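Local structure of glycogen synthase (6GNF) at residues T60-T74 and R90-V104. The protein is a bacterial glycogen (starch) synthase, a two-domain glycosyltransferase modelled with adenosine-5'-diphosphate and a glycan bound. Sequence-based numbering, arbitrary orientation.
With SO4 (sulfate ion), chain G.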
loop_
_atom_site.group_PDB
_atom_site.type_symbol
_atom_site.label_atom_id
_atom_site.label_comp_id
_atom_site.label_asym_id
_atom_site.label_seq_id
_atom_site.Cartn_x
_atom_site.Cartn_y
_atom_site.Cartn_z
ATOM N N THR A 60 8.387 0.167 -15.133
ATOM C CA THR A 60 7.563 0.986 -14.261
ATOM C C THR A 60 7.753 2.435 -14.681
ATOM O O THR A 60 8.815 2.824 -15.193
ATOM C CB THR A 60 7.941 0.858 -12.772
ATOM O OG1 THR A 60 9.232 1.454 -12.569
ATOM C CG2 THR A 60 7.931 -0.612 -12.331
ATOM N N VAL A 61 6.696 3.218 -14.508
ATOM C CA VAL A 61 6.739 4.650 -14.746
ATOM C C VAL A 61 6.216 5.346 -13.513
ATOM O O VAL A 61 5.119 5.026 -13.041
ATOM C CB VAL A 61 5.849 5.065 -15.937
ATOM C CG1 VAL A 61 5.978 6.558 -16.193
ATOM C CG2 VAL A 61 6.217 4.278 -17.181
ATOM N N ALA A 62 6.991 6.306 -13.009
ATOM C CA ALA A 62 6.601 7.040 -11.816
ATOM C C ALA A 62 7.284 8.393 -11.818
ATOM O O ALA A 62 8.219 8.614 -12.583
ATOM C CB ALA A 62 6.994 6.257 -10.585
ATOM N N PRO A 63 6.842 9.308 -10.947
ATOM C CA PRO A 63 7.478 10.631 -10.920
ATOM C C PRO A 63 8.895 10.596 -10.386
ATOM O O PRO A 63 9.218 9.774 -9.529
ATOM C CB PRO A 63 6.585 11.433 -9.964
ATOM C CG PRO A 63 5.273 10.719 -9.987
ATOM C CD PRO A 63 5.624 9.271 -10.117
ATOM N N ARG A 64 9.744 11.480 -10.889
ATOM C CA ARG A 64 11.105 11.629 -10.373
ATOM C C ARG A 64 11.091 12.609 -9.198
ATOM O O ARG A 64 11.304 13.804 -9.357
ATOM C CB ARG A 64 12.042 12.111 -11.486
ATOM C CG ARG A 64 13.516 12.141 -11.119
ATOM C CD ARG A 64 14.318 12.593 -12.323
ATOM N NE ARG A 64 15.744 12.655 -12.053
ATOM C CZ ARG A 64 16.492 13.754 -12.048
ATOM N NH1 ARG A 64 15.986 14.954 -12.293
ATOM N NH2 ARG A 64 17.781 13.640 -11.788
ATOM N N PHE A 65 10.823 12.085 -8.009
ATOM C CA PHE A 65 10.724 12.904 -6.800
ATOM C C PHE A 65 12.082 13.309 -6.282
ATOM O O PHE A 65 12.202 14.331 -5.612
ATOM C CB PHE A 65 9.951 12.169 -5.705
ATOM C CG PHE A 65 8.485 12.010 -6.000
ATOM C CD1 PHE A 65 7.674 13.128 -6.168
ATOM C CD2 PHE A 65 7.909 10.756 -6.085
ATOM C CE1 PHE A 65 6.322 12.987 -6.433
ATOM C CE2 PHE A 65 6.555 10.611 -6.346
ATOM C CZ PHE A 65 5.765 11.731 -6.519
ATOM N N ASP A 66 13.098 12.502 -6.583
ATOM C CA ASP A 66 14.481 12.811 -6.226
ATOM C C ASP A 66 15.418 12.517 -7.380
ATOM O O ASP A 66 15.039 11.881 -8.353
ATOM C CB ASP A 66 14.906 11.992 -5.001
ATOM C CG ASP A 66 14.228 12.463 -3.729
ATOM O OD1 ASP A 66 14.820 13.353 -3.081
ATOM O OD2 ASP A 66 13.105 12.004 -3.406
ATOM N N GLN A 67 16.648 12.998 -7.264
ATOM C CA GLN A 67 17.649 12.765 -8.286
ATOM C C GLN A 67 18.301 11.410 -8.069
ATOM O O GLN A 67 19.417 11.341 -7.574
ATOM C CB GLN A 67 18.679 13.891 -8.259
ATOM C CG GLN A 67 18.053 15.245 -8.516
ATOM C CD GLN A 67 19.080 16.341 -8.667
ATOM O OE1 GLN A 67 19.899 16.555 -7.784
ATOM N NE2 GLN A 67 19.033 17.055 -9.791
ATOM N N TYR A 68 17.616 10.343 -8.475
ATOM C CA TYR A 68 18.075 8.980 -8.196
ATOM C C TYR A 68 19.402 8.730 -8.883
ATOM O O TYR A 68 19.531 8.992 -10.076
ATOM C CB TYR A 68 17.041 7.954 -8.656
ATOM C CG TYR A 68 15.649 8.241 -8.137
ATOM C CD1 TYR A 68 15.418 8.394 -6.779
ATOM C CD2 TYR A 68 14.569 8.368 -9.006
ATOM C CE1 TYR A 68 14.147 8.657 -6.291
ATOM C CE2 TYR A 68 13.300 8.636 -8.528
ATOM C CZ TYR A 68 13.093 8.778 -7.169
ATOM O OH TYR A 68 11.819 9.045 -6.713
ATOM N N GLU A 69 20.371 8.219 -8.133
ATOM C CA GLU A 69 21.756 8.136 -8.610
ATOM C C GLU A 69 21.970 7.191 -9.783
ATOM O O GLU A 69 22.814 7.447 -10.627
ATOM C CB GLU A 69 22.690 7.728 -7.471
ATOM C CG GLU A 69 22.912 8.831 -6.448
ATOM C CD GLU A 69 24.199 8.658 -5.668
ATOM O OE1 GLU A 69 25.107 9.507 -5.819
ATOM O OE2 GLU A 69 24.312 7.670 -4.912
ATOM N N ASP A 70 21.188 6.121 -9.851
ATOM C CA ASP A 70 21.349 5.119 -10.901
ATOM C C ASP A 70 20.539 5.426 -12.176
ATOM O O ASP A 70 20.512 4.611 -13.098
ATOM C CB ASP A 70 20.982 3.725 -10.367
ATOM C CG ASP A 70 19.530 3.620 -9.924
ATOM O OD1 ASP A 70 18.867 4.670 -9.841
ATOM O OD2 ASP A 70 19.094 2.496 -9.584
ATOM N N ALA A 71 19.913 6.599 -12.245
ATOM C CA ALA A 71 19.037 6.936 -13.357
ATOM C C ALA A 71 19.660 7.988 -14.259
ATOM O O ALA A 71 19.985 9.072 -13.805
ATOM C CB ALA A 71 17.709 7.451 -12.834
ATOM N N TRP A 72 19.723 7.709 -15.554
ATOM C CA TRP A 72 20.325 8.635 -16.509
ATOM C C TRP A 72 19.250 9.377 -17.309
ATOM O O TRP A 72 18.156 8.885 -17.554
ATOM C CB TRP A 72 21.295 7.896 -17.452
ATOM C CG TRP A 72 20.633 6.920 -18.430
ATOM C CD1 TRP A 72 20.101 7.218 -19.665
ATOM C CD2 TRP A 72 20.446 5.503 -18.245
ATOM N NE1 TRP A 72 19.594 6.073 -20.248
ATOM C CE2 TRP A 72 19.794 5.012 -19.400
ATOM C CE3 TRP A 72 20.768 4.605 -17.217
ATOM C CZ2 TRP A 72 19.457 3.664 -19.552
ATOM C CZ3 TRP A 72 20.425 3.261 -17.368
ATOM C CH2 TRP A 72 19.778 2.805 -18.528
ATOM N N ASP A 73 19.588 10.576 -17.761
ATOM C CA ASP A 73 18.707 11.364 -18.613
ATOM C C ASP A 73 18.688 10.752 -20.016
ATOM O O ASP A 73 19.713 10.655 -20.657
ATOM C CB ASP A 73 19.211 12.815 -18.671
ATOM C CG ASP A 73 18.271 13.752 -19.443
ATOM O OD1 ASP A 73 17.333 13.285 -20.105
ATOM O OD2 ASP A 73 18.465 14.989 -19.424
ATOM N N THR A 74 17.510 10.397 -20.506
ATOM C CA THR A 74 17.381 9.793 -21.830
ATOM C C THR A 74 17.454 10.829 -22.944
ATOM O O THR A 74 17.579 10.481 -24.112
ATOM C CB THR A 74 16.044 9.081 -22.001
ATOM O OG1 THR A 74 15.001 10.059 -22.020
ATOM C CG2 THR A 74 15.821 8.037 -20.889
ATOM N N ARG A 90 10.802 15.528 -19.047
ATOM C CA ARG A 90 11.955 14.742 -19.465
ATOM C C ARG A 90 11.801 13.367 -18.836
ATOM O O ARG A 90 11.076 13.217 -17.858
ATOM C CB ARG A 90 13.255 15.375 -18.994
ATOM C CG ARG A 90 13.553 16.742 -19.588
ATOM C CD ARG A 90 14.906 17.261 -19.127
ATOM N NE ARG A 90 14.978 17.383 -17.672
ATOM C CZ ARG A 90 16.103 17.533 -16.964
ATOM N NH1 ARG A 90 17.287 17.588 -17.562
ATOM N NH2 ARG A 90 16.044 17.627 -15.637
ATOM N N TYR A 91 12.421 12.357 -19.438
ATOM C CA TYR A 91 12.388 11.004 -18.906
ATOM C C TYR A 91 13.787 10.589 -18.488
ATOM O O TYR A 91 14.764 10.757 -19.225
ATOM C CB TYR A 91 11.853 10.018 -19.941
ATOM C CG TYR A 91 10.422 10.258 -20.363
ATOM C CD1 TYR A 91 9.356 9.870 -19.553
ATOM C CD2 TYR A 91 10.128 10.834 -21.595
ATOM C CE1 TYR A 91 8.039 10.074 -19.946
ATOM C CE2 TYR A 91 8.814 11.055 -21.996
ATOM C CZ TYR A 91 7.768 10.673 -21.172
ATOM O OH TYR A 91 6.452 10.888 -21.586
ATOM N N PHE A 92 13.899 10.117 -17.252
ATOM C CA PHE A 92 15.118 9.501 -16.763
ATOM C C PHE A 92 14.853 8.007 -16.687
ATOM O O PHE A 92 13.700 7.583 -16.636
ATOM C CB PHE A 92 15.504 10.065 -15.399
ATOM C CG PHE A 92 16.114 11.436 -15.462
ATOM C CD1 PHE A 92 15.351 12.527 -15.846
ATOM C CD2 PHE A 92 17.439 11.634 -15.141
ATOM C CE1 PHE A 92 15.902 13.793 -15.907
ATOM C CE2 PHE A 92 18.004 12.895 -15.194
ATOM C CZ PHE A 92 17.233 13.978 -15.582
ATOM N N HIS A 93 15.921 7.223 -16.653
ATOM C CA HIS A 93 15.827 5.782 -16.842
ATOM C C HIS A 93 16.857 5.067 -15.988
ATOM O O HIS A 93 18.017 5.434 -16.004
ATOM C CB HIS A 93 16.039 5.471 -18.330
ATOM C CG HIS A 93 15.934 4.018 -18.677
ATOM N ND1 HIS A 93 16.365 3.516 -19.881
ATOM C CD2 HIS A 93 15.456 2.959 -17.982
ATOM C CE1 HIS A 93 16.163 2.210 -19.913
ATOM N NE2 HIS A 93 15.613 1.848 -18.773
ATOM N N SER A 94 16.405 4.104 -15.192
ATOM C CA SER A 94 17.307 3.170 -14.526
ATOM C C SER A 94 16.887 1.739 -14.820
ATOM O O SER A 94 15.756 1.502 -15.243
ATOM C CB SER A 94 17.415 3.437 -13.016
ATOM O OG SER A 94 16.163 3.452 -12.366
ATOM N N TYR A 95 17.835 0.815 -14.679
ATOM C CA TYR A 95 17.616 -0.578 -15.040
ATOM C C TYR A 95 18.150 -1.469 -13.949
ATOM O O TYR A 95 19.284 -1.330 -13.523
ATOM C CB TYR A 95 18.222 -0.874 -16.420
ATOM C CG TYR A 95 17.971 -2.282 -16.904
ATOM C CD1 TYR A 95 18.769 -3.328 -16.480
ATOM C CD2 TYR A 95 16.903 -2.576 -17.748
ATOM C CE1 TYR A 95 18.529 -4.626 -16.898
ATOM C CE2 TYR A 95 16.673 -3.866 -18.185
ATOM C CZ TYR A 95 17.511 -4.877 -17.783
ATOM O OH TYR A 95 17.285 -6.184 -18.147
ATOM N N LYS A 96 17.286 -2.308 -13.386
ATOM C CA LYS A 96 17.668 -3.114 -12.236
ATOM C C LYS A 96 16.898 -4.433 -12.163
ATOM O O LYS A 96 15.663 -4.432 -12.167
ATOM C CB LYS A 96 17.433 -2.312 -10.959
ATOM C CG LYS A 96 18.404 -2.636 -9.838
ATOM C CD LYS A 96 18.102 -1.813 -8.594
ATOM C CE LYS A 96 16.914 -2.371 -7.823
ATOM N NZ LYS A 96 15.938 -1.312 -7.450
ATOM N N LYS A 97 17.639 -5.530 -11.988
ATOM C CA LYS A 97 17.064 -6.865 -11.886
ATOM C C LYS A 97 16.039 -7.139 -12.980
ATOM O O LYS A 97 14.905 -7.540 -12.677
ATOM C CB LYS A 97 16.410 -7.045 -10.520
ATOM C CG LYS A 97 17.384 -7.097 -9.362
ATOM C CD LYS A 97 16.617 -7.010 -8.060
ATOM C CE LYS A 97 17.342 -7.696 -6.916
ATOM N NZ LYS A 97 18.663 -7.080 -6.633
ATOM N N GLY A 98 16.422 -6.844 -14.219
ATOM C CA GLY A 98 15.595 -7.126 -15.372
ATOM C C GLY A 98 14.398 -6.222 -15.564
ATOM O O GLY A 98 13.560 -6.519 -16.407
ATOM N N VAL A 99 14.274 -5.156 -14.766
ATOM C CA VAL A 99 13.151 -4.221 -14.881
ATOM C C VAL A 99 13.636 -2.801 -15.191
ATOM O O VAL A 99 14.567 -2.306 -14.536
ATOM C CB VAL A 99 12.320 -4.159 -13.578
ATOM C CG1 VAL A 99 11.112 -3.254 -13.753
ATOM C CG2 VAL A 99 11.867 -5.552 -13.154
ATOM N N ASP A 100 12.973 -2.157 -16.157
ATOM C CA ASP A 100 13.214 -0.754 -16.490
ATOM C C ASP A 100 12.367 0.145 -15.605
ATOM O O ASP A 100 11.155 -0.013 -15.522
ATOM C CB ASP A 100 12.849 -0.471 -17.944
ATOM C CG ASP A 100 13.753 -1.196 -18.913
ATOM O OD1 ASP A 100 14.846 -0.648 -19.211
ATOM O OD2 ASP A 100 13.455 -2.324 -19.350
ATOM N N HIS A 101 13.012 1.115 -14.965
ATOM C CA HIS A 101 12.304 2.118 -14.187
ATOM C C HIS A 101 12.455 3.433 -14.912
ATOM O O HIS A 101 13.567 3.890 -15.178
ATOM C CB HIS A 101 12.885 2.207 -12.783
ATOM C CG HIS A 101 12.869 0.902 -12.060
ATOM N ND1 HIS A 101 11.700 0.245 -11.744
ATOM C CD2 HIS A 101 13.875 0.120 -11.614
ATOM C CE1 HIS A 101 11.992 -0.883 -11.119
ATOM N NE2 HIS A 101 13.302 -0.983 -11.029
ATOM N N ILE A 102 11.326 3.971 -15.354
ATOM C CA ILE A 102 11.290 5.234 -16.053
ATOM C C ILE A 102 10.754 6.273 -15.084
ATOM O O ILE A 102 9.727 6.063 -14.431
ATOM C CB ILE A 102 10.355 5.171 -17.275
ATOM C CG1 ILE A 102 10.662 3.942 -18.148
ATOM C CG2 ILE A 102 10.428 6.464 -18.072
ATOM C CD1 ILE A 102 12.094 3.835 -18.571
ATOM N N TRP A 103 11.433 7.408 -15.011
ATOM C CA TRP A 103 11.064 8.457 -14.080
ATOM C C TRP A 103 10.713 9.728 -14.829
ATOM O O TRP A 103 11.500 10.245 -15.622
ATOM C CB TRP A 103 12.223 8.746 -13.146
ATOM C CG TRP A 103 12.819 7.530 -12.533
ATOM C CD1 TRP A 103 14.013 6.970 -12.843
ATOM C CD2 TRP A 103 12.251 6.722 -11.495
ATOM N NE1 TRP A 103 14.239 5.867 -12.059
ATOM C CE2 TRP A 103 13.181 5.701 -11.214
ATOM C CE3 TRP A 103 11.066 6.776 -10.762
ATOM C CZ2 TRP A 103 12.956 4.727 -10.254
ATOM C CZ3 TRP A 103 10.836 5.797 -9.789
ATOM C CH2 TRP A 103 11.775 4.785 -9.549
ATOM N N VAL A 104 9.523 10.241 -14.555
ATOM C CA VAL A 104 9.023 11.428 -15.216
ATOM C C VAL A 104 9.528 12.652 -14.471
ATOM O O VAL A 104 9.191 12.862 -13.311
ATOM C CB VAL A 104 7.485 11.426 -15.245
ATOM C CG1 VAL A 104 6.965 12.632 -16.011
ATOM C CG2 VAL A 104 6.975 10.139 -15.869
HETATM S S SO4 G . 19.071 17.304 -13.168
HETATM O O1 SO4 G . 18.920 17.678 -14.598
HETATM O O2 SO4 G . 17.792 17.435 -12.425
HETATM O O3 SO4 G . 20.058 18.222 -12.559
HETATM O O4 SO4 G . 19.561 15.910 -13.066
HETATM O O HOH W 1 9.780 3.896 -12.317
#
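Thr60 N bonds to Asp100 O at 2.8 Å, one rung of a parallel ladder that alternates between strands 60-63 and 99-104 and takes in Arg64 N on Val104 O. Beyond the loop, strand 72-74 runs antiparallel to 90-96: Trp72 and His93 form the hydrogen-bonded pair, and Tyr91 O takes both Thr74 N and Thr74 OG1.

With CG of Arg64 anti to the backbone N (chi1 -173°) and the chain extended to NE, its guanidinium lies flat on Phe92, a cation-pi stack with CZ 3.6 Å from the ring centroid. Asp73 CA packs on the opposite face of that ring. Arg64 and Arg90 share a sulfate, probably from crystallisation, and both also salt-bridge Asp105; Asp73 OD2 makes a long salt bridge to Arg90 NH1 at 3.4 Å, while its OD1 accepts from Glu75 N.

Tyr68 turns its edge onto the face of Trp103, planes at 54°, while Trp103 NE1 bonds to Ser94 OG. Thr60 OG1 and His101 ND1 are hydrogen-bonded at the imidazole edge, 2.9 Å apart.

In the mixed sheet of this Rossmann-like domain, 99-105 separates 57-63 from the hairpin 72-82/85-96. Helices 132-144 and 146-149 pack on the face carrying Val61; Tyr34 meets Trp103, Tyr68 and His101 on the other.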